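Local coordinates for protein Na Glutathione S-transferase 1 (Necator americanus, PDB 2ON7) that probably conjugates glutathione to electrophilic compounds, as a dimeric glutathione S-transferase of the human hookworm Necator americanus, at residues A[119-124]-A[171-176]; A[90-95]-A[153-158]; A[19-24]-A[66-71]. All blocks are in the same frame, centred on the assembly; numbering follows the deposited sequence.

Interaction 1. Residues A[119-124]-A[171-176]; sequences QLKKEV and VPEFLE
Lys121 and Val171 bring the backbones nearest, 8.8 Å between their CA atoms, where a turn of helix faces a loop that folds through two type I beta turns, Val171 to Phe174 and Glu173 to Glu176. At that separation a long side chain can span most of the gap, and Lys121 does so. Its CG stands anti to the backbone N (chi1 -171°) and sends the chain outward from the helix, until a bend at chi3 (42°) turns the ammonium end aside. The aliphatic part then lies alongside the valine, the two side chains running in opposite senses, with Lys121 CD against Val171 CG1 at 3.9 Å. Lysine suits this border because its methylenes can pack on a buried, branched residue while its charged end stays at the partly exposed margin. There Lys121 NZ lies 4.1 Å from Glu173 OE1, too far for a salt bridge, although the opposite charges probably attract weakly. Lys121 NZ makes its salt bridge instead with Glu118, one turn earlier on its own helix. Behind the contact Val171 packs on Phe105 and Leu125, and Phe174 sits among helices 82-109, 117-141 and 155-168. The arrangement is a peripheral helix-to-loop contact of the all-helical C-terminal domain of glutathione S-transferases, in which the connection between helices 155-168 and 179-189 lies against the start of helix 117-141.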
loop_
_atom_site.group_PDB
_atom_site.type_symbol
_atom_site.label_atom_id
_atom_site.label_comp_id
_atom_site.label_asym_id
_atom_site.label_seq_id
_atom_site.Cartn_x
_atom_site.Cartn_y
_atom_site.Cartn_z
ATOM N N GLN A 119 28.574 3.113 -0.235
ATOM C CA GLN A 119 28.182 3.325 -1.629
ATOM C C GLN A 119 26.668 3.217 -1.829
ATOM O O GLN A 119 26.065 4.056 -2.503
ATOM C CB GLN A 119 28.935 2.349 -2.545
ATOM C CG GLN A 119 30.360 2.811 -2.965
ATOM C CD GLN A 119 31.485 2.397 -1.994
ATOM O OE1 GLN A 119 32.462 1.756 -2.396
ATOM N NE2 GLN A 119 31.356 2.779 -0.723
ATOM N N LEU A 120 26.059 2.181 -1.253
ATOM C CA LEU A 120 24.595 2.083 -1.227
ATOM C C LEU A 120 23.916 3.164 -0.358
ATOM O O LEU A 120 22.748 3.463 -0.563
ATOM C CB LEU A 120 24.115 0.661 -0.860
ATOM C CG LEU A 120 24.461 -0.509 -1.807
ATOM C CD1 LEU A 120 24.471 -1.853 -1.076
ATOM C CD2 LEU A 120 23.507 -0.556 -2.982
ATOM N N LYS A 121 24.641 3.761 0.582
ATOM C CA LYS A 121 24.137 4.928 1.299
ATOM C C LYS A 121 24.022 6.118 0.380
ATOM O O LYS A 121 22.939 6.692 0.246
ATOM C CB LYS A 121 25.014 5.301 2.485
ATOM C CG LYS A 121 24.407 6.376 3.394
ATOM C CD LYS A 121 24.905 6.227 4.815
ATOM C CE LYS A 121 26.386 5.917 4.829
ATOM N NZ LYS A 121 26.991 6.092 6.161
ATOM N N LYS A 122 25.146 6.479 -0.235
ATOM C CA LYS A 122 25.231 7.561 -1.220
ATOM C C LYS A 122 24.197 7.484 -2.336
ATOM O O LYS A 122 23.382 8.403 -2.475
ATOM C CB LYS A 122 26.633 7.653 -1.824
ATOM C CG LYS A 122 27.433 8.797 -1.239
ATOM C CD LYS A 122 28.947 8.575 -1.338
ATOM C CE LYS A 122 29.608 8.868 0.012
ATOM N NZ LYS A 122 28.931 8.100 1.147
ATOM N N GLU A 123 24.223 6.389 -3.101
ATOM C CA GLU A 123 23.453 6.264 -4.346
ATOM C C GLU A 123 21.970 5.829 -4.217
ATOM O O GLU A 123 21.177 6.045 -5.144
ATOM C CB GLU A 123 24.203 5.360 -5.346
ATOM C CG GLU A 123 25.460 6.013 -5.991
ATOM C CD GLU A 123 26.284 5.033 -6.826
ATOM O OE1 GLU A 123 26.919 5.473 -7.813
ATOM O OE2 GLU A 123 26.296 3.819 -6.503
ATOM N N VAL A 124 21.600 5.253 -3.072
ATOM C CA VAL A 124 20.269 4.671 -2.895
ATOM C C VAL A 124 19.534 5.234 -1.662
ATOM O O VAL A 124 18.492 5.859 -1.824
ATOM C CB VAL A 124 20.304 3.084 -2.944
ATOM C CG1 VAL A 124 18.970 2.478 -2.595
ATOM C CG2 VAL A 124 20.761 2.589 -4.329
ATOM N N VAL A 171 22.491 4.466 10.648
ATOM C CA VAL A 171 22.965 5.678 10.004
ATOM C C VAL A 171 22.828 6.854 10.985
ATOM O O VAL A 171 21.795 7.545 10.988
ATOM C CB VAL A 171 22.188 5.948 8.681
ATOM C CG1 VAL A 171 22.769 7.124 7.963
ATOM C CG2 VAL A 171 22.193 4.697 7.761
ATOM N N PRO A 172 23.873 7.094 11.811
ATOM C CA PRO A 172 23.843 8.109 12.883
ATOM C C PRO A 172 23.415 9.534 12.440
ATOM O O PRO A 172 22.809 10.259 13.222
ATOM C CB PRO A 172 25.299 8.098 13.434
ATOM C CG PRO A 172 26.134 7.403 12.377
ATOM C CD PRO A 172 25.177 6.405 11.753
ATOM N N GLU A 173 23.736 9.925 11.210
ATOM C CA GLU A 173 23.345 11.242 10.668
ATOM C C GLU A 173 22.123 11.211 9.737
ATOM O O GLU A 173 22.073 11.967 8.755
ATOM C CB GLU A 173 24.518 11.923 9.967
ATOM C CG GLU A 173 25.644 10.990 9.592
ATOM C CD GLU A 173 25.253 9.984 8.533
ATOM O OE1 GLU A 173 25.284 8.757 8.794
ATOM O OE2 GLU A 173 24.933 10.439 7.435
ATOM N N PHE A 174 21.129 10.381 10.072
ATOM C CA PHE A 174 19.987 10.183 9.191
ATOM C C PHE A 174 19.034 11.396 9.113
ATOM O O PHE A 174 18.435 11.687 8.063
ATOM C CB PHE A 174 19.228 8.895 9.564
ATOM C CG PHE A 174 18.289 8.437 8.511
ATOM C CD1 PHE A 174 18.747 8.207 7.209
ATOM C CD2 PHE A 174 16.943 8.216 8.803
ATOM C CE1 PHE A 174 17.879 7.786 6.225
ATOM C CE2 PHE A 174 16.069 7.761 7.832
ATOM C CZ PHE A 174 16.521 7.574 6.542
ATOM N N LEU A 175 18.940 12.128 10.221
ATOM C CA LEU A 175 17.963 13.197 10.327
ATOM C C LEU A 175 18.611 14.558 10.120
ATOM O O LEU A 175 17.992 15.594 10.357
ATOM C CB LEU A 175 17.264 13.111 11.674
ATOM C CG LEU A 175 16.657 11.736 11.954
ATOM C CD1 LEU A 175 15.810 11.832 13.213
ATOM C CD2 LEU A 175 15.797 11.132 10.774
ATOM N N GLU A 176 19.856 14.533 9.648
ATOM C CA GLU A 176 20.689 15.720 9.471
ATOM C C GLU A 176 19.972 16.964 8.898
ATOM O O GLU A 176 19.975 18.035 9.525
ATOM C CB GLU A 176 21.968 15.388 8.671
ATOM C CG GLU A 176 23.186 15.060 9.545
ATOM C CD GLU A 176 24.579 15.211 8.844
ATOM O OE1 GLU A 176 24.684 15.355 7.616
ATOM O OE2 GLU A 176 25.598 15.151 9.554
#

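Interaction 2. Residues A[90-95]-A[153-158]; sequences SLADQY and LTWVDL
Ala92 and Val156 mark the closest approach of segment 90-95 of helix 82-109 to the first turn of helix 155-168, their CA atoms only 5.7 Å apart. Such nearness needs a small residue, and alanine supplies it: with nothing beyond CB, it lets the valine reach the helix backbone itself. Val156 CG1 lies 3.5 Å from Ala92 N and 3.7 Å from Ala92 CB, and the same methyl meets Leu91 CB at 3.8 Å, so that one branch of the valine is set between two successive residues. Trp155 closes on the alanine from another direction. Its CG lies between the backbone N and the carbonyl carbon (chi1 63°), which carries the indole across to helix 82-109 and brings its six-membered ring to Ala92. The methyl comes up obliquely to that ring, Ala92 CB standing 3.4 Å from Trp155 CH2.

Away from this tight knot the contact thins out quickly. Thr154 and Asp157 take no part across it; they make one half of a capping box, a Thr-x-x-Asp pattern known at the start of this helix in the glutathione transferase fold. Thr154 N donates to Asp157 OD1 over 2.9 Å, nearly straight at 171°, on the anti side of the carboxylate. The other oxygen, Asp157 OD2, accepts from Leu148 N, so both carboxylate oxygens are engaged. The looser flank of segment 90-95 meets protein rather than solvent, since Ser90 and Gln94 pack on Ala62 and Phe48 of the second subunit.

Across the two segments the chemistry is wholly apolar: close apolar packing joins the helices here, while hydrogen bonding is spent within 153-158, where the aspartate ties down the backbone leading into the helix that presents Trp155 and Val156.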
loop_
_atom_site.group_PDB
_atom_site.type_symbol
_atom_site.label_atom_id
_atom_site.label_comp_id
_atom_site.label_asym_id
_atom_site.label_seq_id
_atom_site.Cartn_x
_atom_site.Cartn_y
_atom_site.Cartn_z
ATOM N N SER A 90 -2.473 7.658 2.614
ATOM C CA SER A 90 -1.646 8.149 1.546
ATOM C C SER A 90 -0.197 8.337 1.991
ATOM O O SER A 90 0.707 8.224 1.175
ATOM C CB SER A 90 -2.214 9.452 0.966
ATOM O OG SER A 90 -1.740 10.595 1.677
ATOM N N LEU A 91 0.018 8.660 3.270
ATOM C CA LEU A 91 1.363 8.833 3.812
ATOM C C LEU A 91 2.044 7.514 4.090
ATOM O O LEU A 91 3.243 7.403 4.038
ATOM C CB LEU A 91 1.332 9.650 5.100
ATOM C CG LEU A 91 1.168 11.176 4.981
ATOM C CD1 LEU A 91 0.508 11.718 6.259
ATOM C CD2 LEU A 91 2.518 11.853 4.719
ATOM N N ALA A 92 1.258 6.512 4.416
ATOM C CA ALA A 92 1.766 5.229 4.769
ATOM C C ALA A 92 2.243 4.518 3.513
ATOM O O ALA A 92 3.185 3.714 3.603
ATOM C CB ALA A 92 0.674 4.430 5.437
ATOM N N ASP A 93 1.552 4.777 2.387
ATOM C CA ASP A 93 1.876 4.262 1.056
ATOM C C ASP A 93 3.111 4.969 0.450
ATOM O O ASP A 93 3.890 4.368 -0.326
ATOM C CB ASP A 93 0.688 4.494 0.080
ATOM C CG ASP A 93 -0.396 3.426 0.142
ATOM O OD1 ASP A 93 -0.235 2.383 0.832
ATOM O OD2 ASP A 93 -1.427 3.626 -0.550
ATOM N N GLN A 94 3.240 6.256 0.753
ATOM C CA GLN A 94 4.407 7.035 0.315
ATOM C C GLN A 94 5.633 6.534 1.038
ATOM O O GLN A 94 6.670 6.310 0.412
ATOM C CB GLN A 94 4.219 8.543 0.591
ATOM C CG GLN A 94 5.309 9.461 0.044
ATOM C CD GLN A 94 5.434 9.446 -1.478
ATOM O OE1 GLN A 94 4.505 9.028 -2.215
ATOM N NE2 GLN A 94 6.589 9.928 -1.965
ATOM N N TYR A 95 5.500 6.380 2.361
ATOM C CA TYR A 95 6.476 5.664 3.173
ATOM C C TYR A 95 6.875 4.268 2.621
ATOM O O TYR A 95 8.042 3.916 2.607
ATOM C CB TYR A 95 6.001 5.557 4.616
ATOM C CG TYR A 95 6.801 4.584 5.432
ATOM C CD1 TYR A 95 8.018 4.952 6.016
ATOM C CD2 TYR A 95 6.340 3.286 5.629
ATOM C CE1 TYR A 95 8.754 4.021 6.779
ATOM C CE2 TYR A 95 7.053 2.370 6.358
ATOM C CZ TYR A 95 8.253 2.740 6.944
ATOM O OH TYR A 95 8.941 1.782 7.668
ATOM N N LEU A 153 -2.718 11.392 17.427
ATOM C CA LEU A 153 -1.950 10.242 16.946
ATOM C C LEU A 153 -2.781 9.419 15.960
ATOM O O LEU A 153 -3.955 9.143 16.203
ATOM C CB LEU A 153 -1.504 9.358 18.152
ATOM C CG LEU A 153 -0.682 8.044 18.065
ATOM C CD1 LEU A 153 -1.372 6.957 17.252
ATOM C CD2 LEU A 153 0.739 8.244 17.463
ATOM N N THR A 154 -2.168 9.053 14.842
ATOM C CA THR A 154 -2.688 8.033 13.945
ATOM C C THR A 154 -1.558 7.039 13.708
ATOM O O THR A 154 -0.408 7.329 14.052
ATOM C CB THR A 154 -3.127 8.617 12.573
ATOM O OG1 THR A 154 -1.968 9.017 11.839
ATOM C CG2 THR A 154 -4.077 9.811 12.725
ATOM N N TRP A 155 -1.867 5.891 13.103
ATOM C CA TRP A 155 -0.874 4.835 12.859
ATOM C C TRP A 155 0.339 5.208 12.006
ATOM O O TRP A 155 1.382 4.577 12.169
ATOM C CB TRP A 155 -1.544 3.532 12.311
ATOM C CG TRP A 155 -2.250 3.596 10.971
ATOM C CD1 TRP A 155 -3.499 4.113 10.715
ATOM C CD2 TRP A 155 -1.783 3.058 9.715
ATOM N NE1 TRP A 155 -3.808 3.955 9.378
ATOM C CE2 TRP A 155 -2.775 3.310 8.752
ATOM C CE3 TRP A 155 -0.607 2.394 9.317
ATOM C CZ2 TRP A 155 -2.625 2.938 7.402
ATOM C CZ3 TRP A 155 -0.457 2.000 7.977
ATOM C CH2 TRP A 155 -1.475 2.268 7.033
ATOM N N VAL A 156 0.236 6.157 11.054
ATOM C CA VAL A 156 1.452 6.572 10.316
ATOM C C VAL A 156 2.505 7.208 11.225
ATOM O O VAL A 156 3.692 7.020 10.995
ATOM C CB VAL A 156 1.276 7.661 9.224
ATOM C CG1 VAL A 156 1.480 7.093 7.858
ATOM C CG2 VAL A 156 0.081 8.517 9.419
ATOM N N ASP A 157 2.076 8.021 12.186
ATOM C CA ASP A 157 2.996 8.574 13.194
ATOM C C ASP A 157 4.014 7.492 13.706
ATOM O O ASP A 157 5.206 7.746 13.837
ATOM C CB ASP A 157 2.182 9.208 14.331
ATOM C CG ASP A 157 1.400 10.468 13.860
ATOM O OD1 ASP A 157 0.193 10.615 14.150
ATOM O OD2 ASP A 157 2.022 11.310 13.155
ATOM N N LEU A 158 3.521 6.274 13.904
ATOM C CA LEU A 158 4.274 5.170 14.475
ATOM C C LEU A 158 5.195 4.551 13.462
ATOM O O LEU A 158 6.375 4.330 13.735
ATOM C CB LEU A 158 3.306 4.105 15.005
ATOM C CG LEU A 158 2.141 4.510 15.889
ATOM C CD1 LEU A 158 1.237 3.291 16.044
ATOM C CD2 LEU A 158 2.666 4.971 17.256
#

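Interaction 3. Residues A[19-24]-A[66-71]; sequences RQIFAL and AICRYL
Phe22 and Leu71 form one half of the first shell, Ile21 with Leu71 and Cys68 the other. The leucine sets a methyl over one face of the phenylalanine ring, Leu71 CD1 lying 4.2 Å from the centroid of the Phe22 ring and 26° off its normal, a CH-pi contact. Its second methyl, on the same side of the ring, nears the CE1-CZ end, Leu71 CD2 to Phe22 CE1 at 3.7 Å. A forked leucine suits this place because both branches can touch one flat partner. Ile21 divides its work differently. Its CG2, anti to the backbone N, packs on Leu71 CB at 3.9 Å, whereas CG1, anti to the carbonyl carbon (chi1 -68°), meets the sulfur, Ile21 CG1 to Cys68 SG at 3.9 Å.

The second shell fixes these groups. Cys68 is in a disulfide with Cys17, a covalent tie between the same two helices, and Phe22 is stacked on Phe29 and also met by the ring of Tyr4. From the helical domain, Trp155 touches both Ile21 and Cys68.

The two short segments run nearly parallel, 12° apart with axes 9.8 Å from each other. They belong to the thioredoxin-like N-terminal domain, where helices 16-25 and 64-75 lie side by side: Leu71 rests on Leu54 of strand 53-56, while helix 155-168 packs on them from the C-terminal domain.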
loop_
_atom_site.group_PDB
_atom_site.type_symbol
_atom_site.label_atom_id
_atom_site.label_comp_id
_atom_site.label_asym_id
_atom_site.label_seq_id
_atom_site.Cartn_x
_atom_site.Cartn_y
_atom_site.Cartn_z
ATOM N N ARG A 19 2.079 -3.930 16.923
ATOM C CA ARG A 19 2.416 -4.039 18.333
ATOM C C ARG A 19 2.228 -2.714 19.036
ATOM O O ARG A 19 1.754 -2.660 20.158
ATOM C CB ARG A 19 3.860 -4.519 18.540
ATOM C CG ARG A 19 4.118 -5.867 17.992
ATOM C CD ARG A 19 5.552 -6.216 18.212
ATOM N NE ARG A 19 5.870 -7.525 17.658
ATOM C CZ ARG A 19 6.849 -7.771 16.792
ATOM N NH1 ARG A 19 7.625 -6.795 16.379
ATOM N NH2 ARG A 19 7.063 -9.013 16.374
ATOM N N GLN A 20 2.680 -1.661 18.372
ATOM C CA GLN A 20 2.567 -0.321 18.890
ATOM C C GLN A 20 1.123 0.104 18.983
ATOM O O GLN A 20 0.794 0.777 19.890
ATOM C CB GLN A 20 3.476 0.678 18.121
ATOM C CG GLN A 20 4.939 0.485 18.538
ATOM C CD GLN A 20 5.946 1.379 17.838
ATOM O OE1 GLN A 20 7.127 1.044 17.731
ATOM N NE2 GLN A 20 5.502 2.507 17.380
ATOM N N ILE A 21 0.263 -0.308 18.070
ATOM C CA ILE A 21 -1.156 0.026 18.195
ATOM C C ILE A 21 -1.788 -0.645 19.386
ATOM O O ILE A 21 -2.390 0.031 20.204
ATOM C CB ILE A 21 -1.975 -0.263 16.936
ATOM C CG1 ILE A 21 -1.563 0.696 15.817
ATOM C CG2 ILE A 21 -3.469 -0.100 17.252
ATOM C CD1 ILE A 21 -2.574 1.751 15.499
ATOM N N PHE A 22 -1.607 -1.958 19.501
ATOM C CA PHE A 22 -2.048 -2.739 20.672
ATOM C C PHE A 22 -1.639 -2.121 22.015
ATOM O O PHE A 22 -2.467 -2.025 22.933
ATOM C CB PHE A 22 -1.437 -4.120 20.618
ATOM C CG PHE A 22 -2.108 -5.061 19.651
ATOM C CD1 PHE A 22 -3.490 -5.187 19.620
ATOM C CD2 PHE A 22 -1.343 -5.891 18.828
ATOM C CE1 PHE A 22 -4.086 -6.057 18.777
ATOM C CE2 PHE A 22 -1.947 -6.775 17.991
ATOM C CZ PHE A 22 -3.337 -6.853 17.959
ATOM N N ALA A 23 -0.358 -1.736 22.138
ATOM C CA ALA A 23 0.145 -1.116 23.376
ATOM C C ALA A 23 -0.485 0.255 23.584
ATOM O O ALA A 23 -0.821 0.624 24.692
ATOM C CB ALA A 23 1.664 -1.023 23.371
ATOM N N LEU A 24 -0.720 0.999 22.498
ATOM C CA LEU A 24 -1.495 2.241 22.672
ATOM C C LEU A 24 -2.962 2.013 23.158
ATOM O O LEU A 24 -3.599 2.900 23.717
ATOM C CB LEU A 24 -1.462 3.068 21.401
ATOM C CG LEU A 24 -0.192 3.860 21.081
ATOM C CD1 LEU A 24 -0.340 4.364 19.657
ATOM C CD2 LEU A 24 0.050 5.044 22.035
ATOM N N ALA A 66 -2.517 -3.241 5.890
ATOM C CA ALA A 66 -3.906 -3.636 6.051
ATOM C C ALA A 66 -4.198 -4.007 7.502
ATOM O O ALA A 66 -5.283 -3.706 7.986
ATOM C CB ALA A 66 -4.277 -4.847 5.116
ATOM N N ILE A 67 -3.253 -4.684 8.151
ATOM C CA ILE A 67 -3.315 -5.004 9.571
ATOM C C ILE A 67 -3.230 -3.754 10.409
ATOM O O ILE A 67 -4.090 -3.521 11.280
ATOM C CB ILE A 67 -2.160 -5.917 9.987
ATOM C CG1 ILE A 67 -2.283 -7.290 9.311
ATOM C CG2 ILE A 67 -2.084 -6.050 11.522
ATOM C CD1 ILE A 67 -1.017 -8.051 9.393
ATOM N N CYS A 68 -2.216 -2.934 10.142
ATOM C CA CYS A 68 -2.052 -1.709 10.914
ATOM C C CYS A 68 -3.317 -0.807 10.761
ATOM O O CYS A 68 -3.815 -0.250 11.757
ATOM C CB CYS A 68 -0.626 -1.014 10.754
ATOM S SG CYS A 68 -0.251 -0.209 12.298
ATOM N N ARG A 69 -3.893 -0.724 9.551
ATOM C CA ARG A 69 -5.057 0.130 9.359
ATOM C C ARG A 69 -6.232 -0.434 10.128
ATOM O O ARG A 69 -6.929 0.310 10.811
ATOM C CB ARG A 69 -5.399 0.299 7.882
ATOM C CG ARG A 69 -6.634 1.186 7.551
ATOM C CD ARG A 69 -6.933 1.200 6.074
ATOM N NE ARG A 69 -5.704 1.543 5.365
ATOM C CZ ARG A 69 -4.926 0.678 4.702
ATOM N NH1 ARG A 69 -5.275 -0.600 4.553
ATOM N NH2 ARG A 69 -3.809 1.110 4.150
ATOM N N TYR A 70 -6.402 -1.754 10.070
ATOM C CA TYR A 70 -7.529 -2.427 10.694
ATOM C C TYR A 70 -7.520 -2.171 12.223
ATOM O O TYR A 70 -8.539 -1.737 12.810
ATOM C CB TYR A 70 -7.527 -3.945 10.360
ATOM C CG TYR A 70 -8.531 -4.741 11.186
ATOM C CD1 TYR A 70 -9.843 -4.894 10.752
ATOM C CD2 TYR A 70 -8.161 -5.351 12.394
ATOM C CE1 TYR A 70 -10.793 -5.588 11.512
ATOM C CE2 TYR A 70 -9.120 -6.069 13.179
ATOM C CZ TYR A 70 -10.432 -6.168 12.709
ATOM O OH TYR A 70 -11.387 -6.841 13.414
ATOM N N LEU A 71 -6.400 -2.474 12.863
ATOM C CA LEU A 71 -6.297 -2.321 14.296
ATOM C C LEU A 71 -6.527 -0.859 14.685
ATOM O O LEU A 71 -7.297 -0.614 15.618
ATOM C CB LEU A 71 -4.935 -2.828 14.828
ATOM C CG LEU A 71 -4.686 -4.318 14.615
ATOM C CD1 LEU A 71 -3.216 -4.629 14.818
ATOM C CD2 LEU A 71 -5.600 -5.150 15.547
#

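Interactions 2 and 3 are buried and adjoin, whereas interaction 1 lies near the periphery, its centre about 29 Å from that of interaction 3 and on the opposite side of the chain's centre. Trp155 belongs to the neighbourhoods of both inner contacts, and Leu153 packs on Leu24 beside it, so the helical domain is fitted to the thioredoxin-like one. Both inner contacts also touch the second subunit; interaction 1 does not. Helix 155-168 starts in interaction 2, and the loop following it enters interaction 1. Chemistry follows depth: methyls, rings and a disulfide sulfur inside, a lysine with loosely placed charges outside.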